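Local coordinates for protein glycine oxidase (Bacillus cereus ATCC 14579, PDB 7CYX) that binds FAD and probably uses it to oxidise glycine with oxygen to glyoxylate, releasing hydrogen peroxide and ammonium, a step assigned to thiamine diphosphate biosynthesis, at residues Arg26-Ala31 against Leu351-Gln356; Gly94-Ala99 against Ala244-Glu249; Glu120-Leu125 against Gly143-Pro148; Asn187-Val192 against Glu202-Ala207. All blocks are in the same frame, centred on the assembly; numbering follows the deposited sequence.

How the contacts relate
Following the chain from the N terminus, 26-31 leaves the first helix of the FAD-binding region and enters strand 30-33; its partner 351-356 comes some 320 residues later, so contact 1 closes a loop that encloses all the others. Contact 2 opens at 94-99 and closes at 244-249, and within that span contact 3 opens and closes before contact 4 begins. Contacts 2 and 3 adjoin through neighbouring strands 95-99 and 143-147 of one mixed sheet, with centres about 9 Å apart. Contacts 1 and 4 meet through I352, which packs on K203 and V205 beside the nucleotide-binding sheet. Contact 4 lies across the chain's centre from contacts 2 and 3, as contact 1 does from contact 2.

Contact 1. Residues Arg26-Ala31 against Leu351-Gln356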
loop_
_atom_site.group_PDB
_atom_site.type_symbol
_atom_site.label_atom_id
_atom_site.label_comp_id
_atom_site.label_asym_id
_atom_site.label_seq_id
_atom_site.Cartn_x
_atom_site.Cartn_y
_atom_site.Cartn_z
ATOM N N ARG A 26 5.472 16.878 17.861
ATOM C CA ARG A 26 5.572 18.060 18.737
ATOM C C ARG A 26 6.940 18.116 19.432
ATOM O O ARG A 26 7.096 18.846 20.400
ATOM C CB ARG A 26 4.460 18.031 19.800
ATOM C CG ARG A 26 3.054 18.323 19.283
ATOM C CD ARG A 26 1.999 17.988 20.344
ATOM N NE ARG A 26 0.637 17.876 19.834
ATOM C CZ ARG A 26 -0.466 17.884 20.584
ATOM N NH1 ARG A 26 -0.380 18.054 21.894
ATOM N NH2 ARG A 26 -1.653 17.699 20.023
ATOM N N GLY A 27 7.912 17.318 18.968
ATOM C CA GLY A 27 9.319 17.423 19.400
ATOM C C GLY A 27 9.677 16.642 20.664
ATOM O O GLY A 27 10.748 16.894 21.250
ATOM N N HIS A 28 8.820 15.699 21.094
ATOM C CA HIS A 28 9.107 14.841 22.260
ATOM C C HIS A 28 9.939 13.637 21.817
ATOM O O HIS A 28 9.632 13.057 20.801
ATOM C CB HIS A 28 7.827 14.304 22.900
ATOM C CG HIS A 28 6.953 15.332 23.518
ATOM N ND1 HIS A 28 6.882 15.505 24.880
ATOM C CD2 HIS A 28 6.102 16.221 22.969
ATOM C CE1 HIS A 28 6.024 16.461 25.147
ATOM N NE2 HIS A 28 5.526 16.917 23.994
ATOM N N LYS A 29 10.962 13.261 22.595
ATOM C CA LYS A 29 11.784 12.103 22.268
ATOM C C LYS A 29 11.088 10.842 22.798
ATOM O O LYS A 29 10.921 10.643 24.001
ATOM C CB LYS A 29 13.222 12.316 22.752
ATOM C CG LYS A 29 13.945 13.503 22.110
ATOM C CD LYS A 29 13.380 13.959 20.748
ATOM C CE LYS A 29 13.974 15.253 20.225
ATOM N NZ LYS A 29 15.074 15.001 19.265
ATOM N N VAL A 30 10.639 10.008 21.858
ATOM C CA VAL A 30 9.681 8.961 22.148
ATOM C C VAL A 30 10.271 7.626 21.697
ATOM O O VAL A 30 11.073 7.569 20.748
ATOM C CB VAL A 30 8.300 9.221 21.517
ATOM C CG1 VAL A 30 7.627 10.444 22.105
ATOM C CG2 VAL A 30 8.351 9.337 20.014
ATOM N N ALA A 31 9.898 6.577 22.437
ATOM C CA ALA A 31 10.266 5.222 22.128
ATOM C C ALA A 31 9.012 4.343 22.158
ATOM O O ALA A 31 8.225 4.425 23.084
ATOM C CB ALA A 31 11.305 4.744 23.104
ATOM N N LEU A 351 -2.682 15.845 26.853
ATOM C CA LEU A 351 -2.652 15.538 28.270
ATOM C C LEU A 351 -1.211 15.427 28.786
ATOM O O LEU A 351 -0.904 15.804 29.922
ATOM C CB LEU A 351 -3.390 14.217 28.508
ATOM C CG LEU A 351 -3.281 13.659 29.923
ATOM C CD1 LEU A 351 -3.868 14.646 30.924
ATOM C CD2 LEU A 351 -3.983 12.307 30.019
ATOM N N ILE A 352 -0.336 14.826 27.987
ATOM C CA ILE A 352 1.046 14.682 28.400
ATOM C C ILE A 352 1.704 16.070 28.485
ATOM O O ILE A 352 2.564 16.266 29.314
ATOM C CB ILE A 352 1.794 13.718 27.455
ATOM C CG1 ILE A 352 1.344 12.274 27.710
ATOM C CG2 ILE A 352 3.305 13.889 27.581
ATOM C CD1 ILE A 352 1.801 11.257 26.679
ATOM N N GLU A 353 1.290 17.008 27.616
ATOM C CA GLU A 353 1.846 18.383 27.539
ATOM C C GLU A 353 1.080 19.361 28.454
ATOM O O GLU A 353 1.217 20.568 28.309
ATOM C CB GLU A 353 1.736 18.940 26.115
ATOM C CG GLU A 353 2.734 18.372 25.126
ATOM C CD GLU A 353 2.782 19.092 23.786
ATOM O OE1 GLU A 353 1.766 19.732 23.405
ATOM O OE2 GLU A 353 3.837 19.011 23.115
ATOM N N GLY A 354 0.213 18.854 29.334
ATOM C CA GLY A 354 -0.560 19.688 30.236
ATOM C C GLY A 354 -1.590 20.564 29.534
ATOM O O GLY A 354 -2.192 21.418 30.178
ATOM N N LYS A 355 -1.828 20.352 28.234
ATOM C CA LYS A 355 -2.723 21.234 27.458
ATOM C C LYS A 355 -4.193 20.851 27.669
ATOM O O LYS A 355 -5.081 21.615 27.270
ATOM C CB LYS A 355 -2.383 21.214 25.961
ATOM C CG LYS A 355 -1.050 21.858 25.592
ATOM C CD LYS A 355 -0.780 21.938 24.103
ATOM C CE LYS A 355 0.577 22.549 23.797
ATOM N NZ LYS A 355 0.838 22.619 22.335
ATOM N N GLN A 356 -4.445 19.672 28.258
ATOM C CA GLN A 356 -5.805 19.192 28.555
ATOM C C GLN A 356 -5.801 18.583 29.968
ATOM O O GLN A 356 -4.745 18.163 30.462
ATOM C CB GLN A 356 -6.242 18.254 27.419
ATOM C CG GLN A 356 -7.750 18.109 27.261
ATOM C CD GLN A 356 -8.226 17.695 25.885
ATOM O OE1 GLN A 356 -9.346 17.207 25.726
ATOM N NE2 GLN A 356 -7.397 17.901 24.874
#
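I352, at the end of helix 341-352, makes only a loose apolar approach to H28: its CG2 lies 4.5 Å from CE1, oblique to the imidazole. Most of I352 packs elsewhere, on L23 of helix 14-25 and on K203 and V205. E353 carries the contact. Its CG sits beside the backbone N (chi1 -75°) and the chain then runs extended, bringing the carboxylate between R26 and H28. H28 NE2 donates to E353 OE2 at 2.8 Å; the acceptor lies in the ring plane, and the bond reaches the carboxylate on its anti side. The other oxygen, E353 OE1, takes R26 NH1 at 3.1 Å from above the carboxylate plane, a more bent salt bridge with an N-H...O angle of 141°. D350 OD1, one turn back on the helix, is the stronger partner of this NH1. R26 CD also rests 3.5 Å from both E353 OE1 and E353 OE2. The two segments thus meet where two helices end: G27 and G354, both at positive phi, are the C-prime residues of Schellman motifs closing helices 14-25 and 341-352 of the FAD-binding fold. Beyond G354 the chain turns back and K355, fully extended, reaches E353 OE1 with NZ at 3.2 Å. R26 NH1 and K355 NZ, 4.7 Å apart, are like charges gathered round one carboxylate, which may ease their repulsion.

Contact 2. Residues Gly94-Ala99 against Ala244-Glu249; sequences GIYRIA and APIFQE
The Y96 ring receives the carbonyl of P245 at its edge, O lying in the ring plane 3.8 Å from CD1. A244 CB approaches the next ring carbon, CE1, obliquely at 3.9 Å, and I246 CG2 comes more distantly to CD1, also obliquely. Outside the pair, the ring meets that of Y146, the planes inclined by about 40°. The second aromatic, F247, contributes CB and not its ring: CB touches Y96 O at 3.3 Å, while CG lies anti to the backbone N (chi1 -151°), beside the carbonyl carbon; V52 and Y252 adjoin the side chain. Between these residues the backbones run parallel, Y96 bridging to I246 and R97 to F247. Y96 N donates to P245 O, F247 N to Y96 O, and I98 N to F247 O at 2.9 Å. This is the only parallel pairing in the otherwise antiparallel sheet of the substrate-binding domain, as in D-amino-acid oxidase relatives; the F247 side chain is about 7 Å from the bound FAD. Y96 and I246 project to one face of the sheet, R97 and F247 to the other, where R97 NE bonds to Y147 OH. At one end the I95 and P245 side chains cross at about a right angle, CG1 3.8 Å from CG of the proline. At the other, I98 CG1 stands between its backbone N and carbonyl carbon (chi1 62°), placed against Q248 CB at 3.8 Å, while I98 CD1 meets I246 CD1 at 3.9 Å and I291 of helix 278-291 packs against both isoleucines.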
loop_
_atom_site.group_PDB
_atom_site.type_symbol
_atom_site.label_atom_id
_atom_site.label_comp_id
_atom_site.label_asym_id
_atom_site.label_seq_id
_atom_site.Cartn_x
_atom_site.Cartn_y
_atom_site.Cartn_z
ATOM N N GLY A 94 -19.259 6.193 1.557
ATOM C CA GLY A 94 -20.458 5.876 2.348
ATOM C C GLY A 94 -20.474 4.439 2.812
ATOM O O GLY A 94 -19.589 3.696 2.434
ATOM N N ILE A 95 -21.458 4.089 3.632
ATOM C CA ILE A 95 -21.633 2.705 4.152
ATOM C C ILE A 95 -23.124 2.415 4.236
ATOM O O ILE A 95 -23.869 3.315 4.582
ATOM C CB ILE A 95 -20.982 2.530 5.528
ATOM C CG1 ILE A 95 -19.458 2.548 5.447
ATOM C CG2 ILE A 95 -21.482 1.262 6.169
ATOM C CD1 ILE A 95 -18.795 2.480 6.779
ATOM N N TYR A 96 -23.511 1.188 3.916
ATOM C CA TYR A 96 -24.893 0.751 3.953
ATOM C C TYR A 96 -25.123 -0.124 5.186
ATOM O O TYR A 96 -24.323 -1.004 5.490
ATOM C CB TYR A 96 -25.295 -0.036 2.705
ATOM C CG TYR A 96 -25.178 0.698 1.390
ATOM C CD1 TYR A 96 -23.990 0.668 0.678
ATOM C CD2 TYR A 96 -26.251 1.382 0.821
ATOM C CE1 TYR A 96 -23.856 1.315 -0.535
ATOM C CE2 TYR A 96 -26.136 2.026 -0.406
ATOM C CZ TYR A 96 -24.923 2.008 -1.079
ATOM O OH TYR A 96 -24.726 2.618 -2.291
ATOM N N ARG A 97 -26.215 0.145 5.905
ATOM C CA ARG A 97 -26.797 -0.870 6.755
ATOM C C ARG A 97 -27.875 -1.555 5.923
ATOM O O ARG A 97 -28.718 -0.880 5.367
ATOM C CB ARG A 97 -27.461 -0.301 8.008
ATOM C CG ARG A 97 -26.517 0.167 9.103
ATOM C CD ARG A 97 -27.323 0.525 10.346
ATOM N NE ARG A 97 -26.620 1.432 11.238
ATOM C CZ ARG A 97 -26.115 1.091 12.417
ATOM N NH1 ARG A 97 -26.210 -0.158 12.845
ATOM N NH2 ARG A 97 -25.534 2.009 13.171
ATOM N N ILE A 98 -27.846 -2.885 5.850
ATOM C CA ILE A 98 -28.813 -3.595 5.030
ATOM C C ILE A 98 -29.769 -4.379 5.932
ATOM O O ILE A 98 -29.433 -4.706 7.073
ATOM C CB ILE A 98 -28.097 -4.513 4.030
ATOM C CG1 ILE A 98 -27.271 -5.584 4.748
ATOM C CG2 ILE A 98 -27.261 -3.684 3.064
ATOM C CD1 ILE A 98 -26.754 -6.638 3.830
ATOM N N ALA A 99 -30.940 -4.708 5.377
ATOM C CA ALA A 99 -31.943 -5.516 6.048
ATOM C C ALA A 99 -32.589 -6.453 5.028
ATOM O O ALA A 99 -32.925 -6.022 3.931
ATOM C CB ALA A 99 -32.963 -4.628 6.713
ATOM N N ALA A 244 -18.986 0.406 -1.941
ATOM C CA ALA A 244 -18.945 0.827 -0.543
ATOM C C ALA A 244 -19.168 -0.373 0.374
ATOM O O ALA A 244 -19.825 -1.343 0.006
ATOM C CB ALA A 244 -20.001 1.879 -0.304
ATOM N N PRO A 245 -18.710 -0.309 1.636
ATOM C CA PRO A 245 -18.918 -1.414 2.568
ATOM C C PRO A 245 -20.415 -1.616 2.856
ATOM O O PRO A 245 -21.190 -0.671 2.789
ATOM C CB PRO A 245 -18.180 -0.969 3.835
ATOM C CG PRO A 245 -17.291 0.179 3.393
ATOM C CD PRO A 245 -18.047 0.842 2.263
ATOM N N ILE A 246 -20.800 -2.844 3.164
ATOM C CA ILE A 246 -22.201 -3.083 3.598
ATOM C C ILE A 246 -22.112 -3.629 5.017
ATOM O O ILE A 246 -21.151 -4.308 5.325
ATOM C CB ILE A 246 -22.997 -3.998 2.660
ATOM C CG1 ILE A 246 -22.471 -5.428 2.699
ATOM C CG2 ILE A 246 -23.043 -3.436 1.257
ATOM C CD1 ILE A 246 -22.853 -6.165 3.945
ATOM N N PHE A 247 -23.093 -3.299 5.838
ATOM C CA PHE A 247 -23.096 -3.706 7.253
ATOM C C PHE A 247 -24.409 -4.416 7.535
ATOM O O PHE A 247 -25.401 -4.095 6.902
ATOM C CB PHE A 247 -23.011 -2.442 8.097
ATOM C CG PHE A 247 -22.343 -2.598 9.431
ATOM C CD1 PHE A 247 -20.975 -2.704 9.526
ATOM C CD2 PHE A 247 -23.087 -2.608 10.593
ATOM C CE1 PHE A 247 -20.360 -2.845 10.752
ATOM C CE2 PHE A 247 -22.474 -2.749 11.822
ATOM C CZ PHE A 247 -21.111 -2.866 11.895
ATOM N N GLN A 248 -24.380 -5.374 8.452
ATOM C CA GLN A 248 -25.607 -6.101 8.837
ATOM C C GLN A 248 -25.433 -6.649 10.248
ATOM O O GLN A 248 -24.826 -7.705 10.372
ATOM C CB GLN A 248 -25.900 -7.231 7.857
ATOM C CG GLN A 248 -27.305 -7.792 7.992
ATOM C CD GLN A 248 -27.444 -9.125 7.309
ATOM O OE1 GLN A 248 -26.691 -10.053 7.567
ATOM N NE2 GLN A 248 -28.430 -9.238 6.438
ATOM N N GLU A 249 -25.925 -5.916 11.246
ATOM C CA GLU A 249 -25.893 -6.351 12.662
ATOM C C GLU A 249 -24.483 -6.808 13.036
ATOM O O GLU A 249 -24.346 -7.969 13.470
ATOM C CB GLU A 249 -26.863 -7.514 12.848
ATOM C CG GLU A 249 -28.291 -7.110 13.100
ATOM C CD GLU A 249 -28.994 -8.086 14.018
ATOM O OE1 GLU A 249 -29.123 -7.777 15.210
ATOM O OE2 GLU A 249 -29.378 -9.159 13.545
#

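Contact 3. Residues Glu120-Leu125 against Gly143-Pro148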
loop_
_atom_site.group_PDB
_atom_site.type_symbol
_atom_site.label_atom_id
_atom_site.label_comp_id
_atom_site.label_asym_id
_atom_site.label_seq_id
_atom_site.Cartn_x
_atom_site.Cartn_y
_atom_site.Cartn_z
ATOM N N GLU A 120 -26.358 14.210 11.693
ATOM C CA GLU A 120 -25.733 13.239 10.769
ATOM C C GLU A 120 -26.711 12.917 9.626
ATOM O O GLU A 120 -27.833 12.439 9.877
ATOM C CB GLU A 120 -25.341 11.981 11.556
ATOM C CG GLU A 120 -24.634 10.896 10.746
ATOM C CD GLU A 120 -25.138 9.476 11.000
ATOM O OE1 GLU A 120 -26.369 9.264 10.899
ATOM O OE2 GLU A 120 -24.312 8.584 11.301
ATOM N N ASP A 121 -26.272 13.177 8.391
ATOM C CA ASP A 121 -27.099 12.934 7.180
ATOM C C ASP A 121 -27.113 11.437 6.862
ATOM O O ASP A 121 -26.077 10.791 6.994
ATOM C CB ASP A 121 -26.619 13.776 5.998
ATOM C CG ASP A 121 -27.145 15.203 5.982
ATOM O OD1 ASP A 121 -27.915 15.564 6.880
ATOM O OD2 ASP A 121 -26.776 15.943 5.064
ATOM N N SER A 122 -28.270 10.925 6.463
ATOM C CA SER A 122 -28.464 9.495 6.132
ATOM C C SER A 122 -29.787 9.372 5.390
ATOM O O SER A 122 -30.664 10.166 5.665
ATOM C CB SER A 122 -28.469 8.669 7.368
ATOM O OG SER A 122 -29.730 8.725 7.994
ATOM N N TYR A 123 -29.905 8.413 4.480
ATOM C CA TYR A 123 -31.141 8.259 3.680
ATOM C C TYR A 123 -31.592 6.806 3.709
ATOM O O TYR A 123 -30.767 5.918 3.594
ATOM C CB TYR A 123 -30.885 8.679 2.230
ATOM C CG TYR A 123 -30.290 10.054 2.103
ATOM C CD1 TYR A 123 -31.093 11.178 2.090
ATOM C CD2 TYR A 123 -28.923 10.232 2.061
ATOM C CE1 TYR A 123 -30.558 12.449 2.012
ATOM C CE2 TYR A 123 -28.369 11.495 1.982
ATOM C CZ TYR A 123 -29.190 12.605 1.962
ATOM O OH TYR A 123 -28.644 13.846 1.902
ATOM N N PHE A 124 -32.886 6.582 3.863
ATOM C CA PHE A 124 -33.370 5.189 3.837
ATOM C C PHE A 124 -33.569 4.810 2.380
ATOM O O PHE A 124 -34.153 5.585 1.637
ATOM C CB PHE A 124 -34.683 5.015 4.592
ATOM C CG PHE A 124 -35.329 3.683 4.326
ATOM C CD1 PHE A 124 -34.960 2.564 5.042
ATOM C CD2 PHE A 124 -36.253 3.536 3.314
ATOM C CE1 PHE A 124 -35.539 1.339 4.778
ATOM C CE2 PHE A 124 -36.841 2.313 3.058
ATOM C CZ PHE A 124 -36.479 1.217 3.791
ATOM N N LEU A 125 -33.070 3.645 2.001
ATOM C CA LEU A 125 -33.214 3.194 0.607
ATOM C C LEU A 125 -34.051 1.931 0.571
ATOM O O LEU A 125 -33.987 1.129 1.486
ATOM C CB LEU A 125 -31.832 2.892 0.037
ATOM C CG LEU A 125 -31.140 4.055 -0.651
ATOM C CD1 LEU A 125 -30.704 5.071 0.373
ATOM C CD2 LEU A 125 -29.944 3.549 -1.425
ATOM N N GLY A 143 -34.590 -3.290 2.398
ATOM C CA GLY A 143 -34.214 -1.904 2.595
ATOM C C GLY A 143 -32.802 -1.763 3.131
ATOM O O GLY A 143 -32.090 -2.743 3.381
ATOM N N ALA A 144 -32.404 -0.516 3.338
ATOM C CA ALA A 144 -31.078 -0.217 3.852
ATOM C C ALA A 144 -31.000 1.269 4.186
ATOM O O ALA A 144 -31.770 2.067 3.631
ATOM C CB ALA A 144 -30.025 -0.582 2.833
ATOM N N VAL A 145 -30.065 1.610 5.081
ATOM C CA VAL A 145 -29.757 2.973 5.419
ATOM C C VAL A 145 -28.370 3.268 4.860
ATOM O O VAL A 145 -27.422 2.563 5.173
ATOM C CB VAL A 145 -29.825 3.230 6.934
ATOM C CG1 VAL A 145 -29.362 4.630 7.302
ATOM C CG2 VAL A 145 -31.222 3.012 7.476
ATOM N N TYR A 146 -28.295 4.308 4.022
ATOM C CA TYR A 146 -27.072 4.778 3.455
ATOM C C TYR A 146 -26.605 6.025 4.216
ATOM O O TYR A 146 -27.379 6.958 4.436
ATOM C CB TYR A 146 -27.261 5.043 1.963
ATOM C CG TYR A 146 -26.012 5.532 1.277
ATOM C CD1 TYR A 146 -24.930 4.690 1.107
ATOM C CD2 TYR A 146 -25.903 6.836 0.818
ATOM C CE1 TYR A 146 -23.768 5.125 0.494
ATOM C CE2 TYR A 146 -24.747 7.286 0.198
ATOM C CZ TYR A 146 -23.675 6.426 0.037
ATOM O OH TYR A 146 -22.531 6.839 -0.564
ATOM N N TYR A 147 -25.331 6.010 4.621
ATOM C CA TYR A 147 -24.657 7.135 5.240
ATOM C C TYR A 147 -23.565 7.650 4.306
ATOM O O TYR A 147 -22.467 7.106 4.302
ATOM C CB TYR A 147 -24.024 6.717 6.568
ATOM C CG TYR A 147 -24.964 6.075 7.552
ATOM C CD1 TYR A 147 -25.674 6.834 8.466
ATOM C CD2 TYR A 147 -25.133 4.700 7.592
ATOM C CE1 TYR A 147 -26.529 6.249 9.389
ATOM C CE2 TYR A 147 -25.974 4.099 8.518
ATOM C CZ TYR A 147 -26.673 4.875 9.424
ATOM O OH TYR A 147 -27.507 4.295 10.338
ATOM N N PRO A 148 -23.783 8.736 3.532
ATOM C CA PRO A 148 -22.815 9.145 2.514
ATOM C C PRO A 148 -21.446 9.567 3.067
ATOM O O PRO A 148 -20.482 9.504 2.331
ATOM C CB PRO A 148 -23.430 10.363 1.803
ATOM C CG PRO A 148 -24.789 10.581 2.454
ATOM C CD PRO A 148 -24.881 9.697 3.678
#
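F124 reaches across to A144 and G143 with one side of its ring. From CB the first torsion puts CG anti to the backbone N (chi1 168°), 4.0 Å from A144 O. CD1 comes closer to the same oxygen, at 3.5 Å, with V145 CG2 more loosely at the ring edge. CE1 then passes A144 N, and the tip, CZ, lies obliquely 4.0 Å from CA of G143; the glycine, having no side chain, leaves the ring this place. Helix 102-116 adjoins F124 through L109. On the other face of the sheet, L125 and Y146 lie side by side, pointing the same way, with CD1 of the leucine 3.8 Å from CB of the tyrosine; Y123 CE2 takes P148 CG at its ring edge, 3.7 Å away, the two side chains crossing at about a right angle. Toward the start of 120-125 the contact turns to Y147: S122 CB sits 3.5 Å from its CD1, and E120, whose chain is bent at chi2, has OE1 at the ring edge, 3.4 Å from CE1 of Y147. The Y147 ring has V145 CG1 over one face, offset toward the rim. Y146 OH reaches K93 O. Four backbone hydrogen bonds hold the two strands, two in each of the pairs Y123-Y146 and L125-A144, with F124-V145 the non-hydrogen-bonded pair between. Such an antiparallel pairing, with 123-126 as the outermost strand in this chain, forms the border of the mixed sheet characteristic of the substrate-binding domain in this oxidase family.

Contact 4. Residues Asn187-Val192 against Glu202-Ala207; sequences NKVTGV and EKVVIA
V189 and V204 pack where the three-stranded antiparallel sheet, with 189-194 in its middle, lies against the mixed, mostly parallel nucleotide-binding sheet that contains strand 203-206, an arrangement of the Rossmann-like FAD domain. The two strands belong to different sheets; their short segments approach to 7.0 Å, inclined by 56°, and meet mainly through side chains, without backbone pairing. The tight part is a cluster of methyl groups. V189 has CG1 anti to the backbone N (chi1 156°), and that methyl meets V204 CG2 at 3.7 Å, the two side chains crossing at about a right angle. V192 brings CG2 to the same V204 methyl from farther along its strand. L327 adjoins both V189 and V204, and I10 adjoins V192 and V204, also packing on the cluster. V192 also stands near V179, which binds FAD, and A207 at the end of the other segment touches the cofactor.

The E202 side is looser. E202 is exposed and its CB points away from 187-192; OE2 has a long, weak ion pair with K4. K203 CB also points away, the side chain packing on Y328. T190 CB points away too; with G191 the threonine faces R183 in a classic beta bulge. Here V189 CG1 passes over the backbone of 202-203, 4.0 Å from K203 C, and V189 O stands 3.6 Å from E202 O.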
loop_
_atom_site.group_PDB
_atom_site.type_symbol
_atom_site.label_atom_id
_atom_site.label_comp_id
_atom_site.label_asym_id
_atom_site.label_seq_id
_atom_site.Cartn_x
_atom_site.Cartn_y
_atom_site.Cartn_z
ATOM N N ASN A 187 7.864 7.030 43.629
ATOM C CA ASN A 187 6.519 7.372 43.177
ATOM C C ASN A 187 6.607 8.159 41.857
ATOM O O ASN A 187 5.715 8.959 41.531
ATOM C CB ASN A 187 5.763 8.158 44.251
ATOM C CG ASN A 187 4.265 8.102 44.073
ATOM O OD1 ASN A 187 3.662 9.060 43.597
ATOM N ND2 ASN A 187 3.665 6.973 44.423
ATOM N N LYS A 188 7.662 7.876 41.096
ATOM C CA LYS A 188 7.848 8.487 39.760
ATOM C C LYS A 188 8.299 7.409 38.776
ATOM O O LYS A 188 8.991 6.479 39.187
ATOM C CB LYS A 188 8.876 9.615 39.811
ATOM C CG LYS A 188 8.301 10.979 40.149
ATOM C CD LYS A 188 9.096 12.132 39.581
ATOM C CE LYS A 188 8.249 13.078 38.754
ATOM N NZ LYS A 188 7.332 13.882 39.592
ATOM N N VAL A 189 7.885 7.539 37.522
ATOM C CA VAL A 189 8.296 6.592 36.453
ATOM C C VAL A 189 9.726 6.949 36.056
ATOM O O VAL A 189 9.927 8.060 35.625
ATOM C CB VAL A 189 7.351 6.723 35.248
ATOM C CG1 VAL A 189 8.008 6.250 33.967
ATOM C CG2 VAL A 189 6.031 6.018 35.485
ATOM N N THR A 190 10.675 6.030 36.195
ATOM C CA THR A 190 12.071 6.365 35.828
ATOM C C THR A 190 12.521 5.520 34.645
ATOM O O THR A 190 13.600 5.775 34.127
ATOM C CB THR A 190 13.036 6.106 36.978
ATOM O OG1 THR A 190 12.783 4.754 37.331
ATOM C CG2 THR A 190 12.791 7.016 38.156
ATOM N N GLY A 191 11.711 4.549 34.255
ATOM C CA GLY A 191 12.084 3.715 33.109
ATOM C C GLY A 191 11.116 2.578 32.901
ATOM O O GLY A 191 10.032 2.606 33.477
ATOM N N VAL A 192 11.536 1.596 32.115
ATOM C CA VAL A 192 10.676 0.433 31.793
ATOM C C VAL A 192 11.579 -0.798 31.745
ATOM O O VAL A 192 12.673 -0.678 31.232
ATOM C CB VAL A 192 9.951 0.710 30.473
ATOM C CG1 VAL A 192 10.585 -0.016 29.315
ATOM C CG2 VAL A 192 8.476 0.408 30.574
ATOM N N GLU A 202 10.872 9.111 31.357
ATOM C CA GLU A 202 10.270 9.964 32.400
ATOM C C GLU A 202 8.743 9.804 32.413
ATOM O O GLU A 202 8.081 10.199 33.373
ATOM C CB GLU A 202 10.633 11.441 32.174
ATOM C CG GLU A 202 12.006 11.842 32.720
ATOM C CD GLU A 202 12.275 13.341 32.773
ATOM O OE1 GLU A 202 11.599 14.027 33.573
ATOM O OE2 GLU A 202 13.147 13.826 32.000
ATOM N N LYS A 203 8.188 9.308 31.307
ATOM C CA LYS A 203 6.774 9.039 31.196
ATOM C C LYS A 203 6.609 7.705 30.471
ATOM O O LYS A 203 7.459 7.321 29.663
ATOM C CB LYS A 203 6.031 10.150 30.447
ATOM C CG LYS A 203 6.084 11.537 31.075
ATOM C CD LYS A 203 5.193 12.530 30.346
ATOM C CE LYS A 203 5.509 13.987 30.619
ATOM N NZ LYS A 203 5.840 14.231 32.042
ATOM N N VAL A 204 5.516 7.012 30.787
ATOM C CA VAL A 204 5.162 5.767 30.169
ATOM C C VAL A 204 3.720 5.880 29.697
ATOM O O VAL A 204 2.922 6.502 30.388
ATOM C CB VAL A 204 5.317 4.594 31.146
ATOM C CG1 VAL A 204 4.416 3.431 30.779
ATOM C CG2 VAL A 204 6.759 4.133 31.213
ATOM N N VAL A 205 3.419 5.263 28.549
ATOM C CA VAL A 205 2.059 5.019 28.118
ATOM C C VAL A 205 1.845 3.521 27.854
ATOM O O VAL A 205 2.554 2.899 27.048
ATOM C CB VAL A 205 1.698 5.838 26.874
ATOM C CG1 VAL A 205 0.216 5.709 26.578
ATOM C CG2 VAL A 205 2.105 7.299 27.021
ATOM N N ILE A 206 0.823 2.977 28.519
ATOM C CA ILE A 206 0.380 1.605 28.372
ATOM C C ILE A 206 -0.601 1.542 27.204
ATOM O O ILE A 206 -1.750 1.946 27.361
ATOM C CB ILE A 206 -0.272 1.100 29.675
ATOM C CG1 ILE A 206 0.683 1.158 30.865
ATOM C CG2 ILE A 206 -0.820 -0.308 29.502
ATOM C CD1 ILE A 206 0.015 0.852 32.190
ATOM N N ALA A 207 -0.136 1.007 26.066
ATOM C CA ALA A 207 -0.921 0.810 24.868
ATOM C C ALA A 207 -0.830 -0.651 24.402
ATOM O O ALA A 207 -0.514 -0.913 23.236
ATOM C CB ALA A 207 -0.404 1.743 23.802
#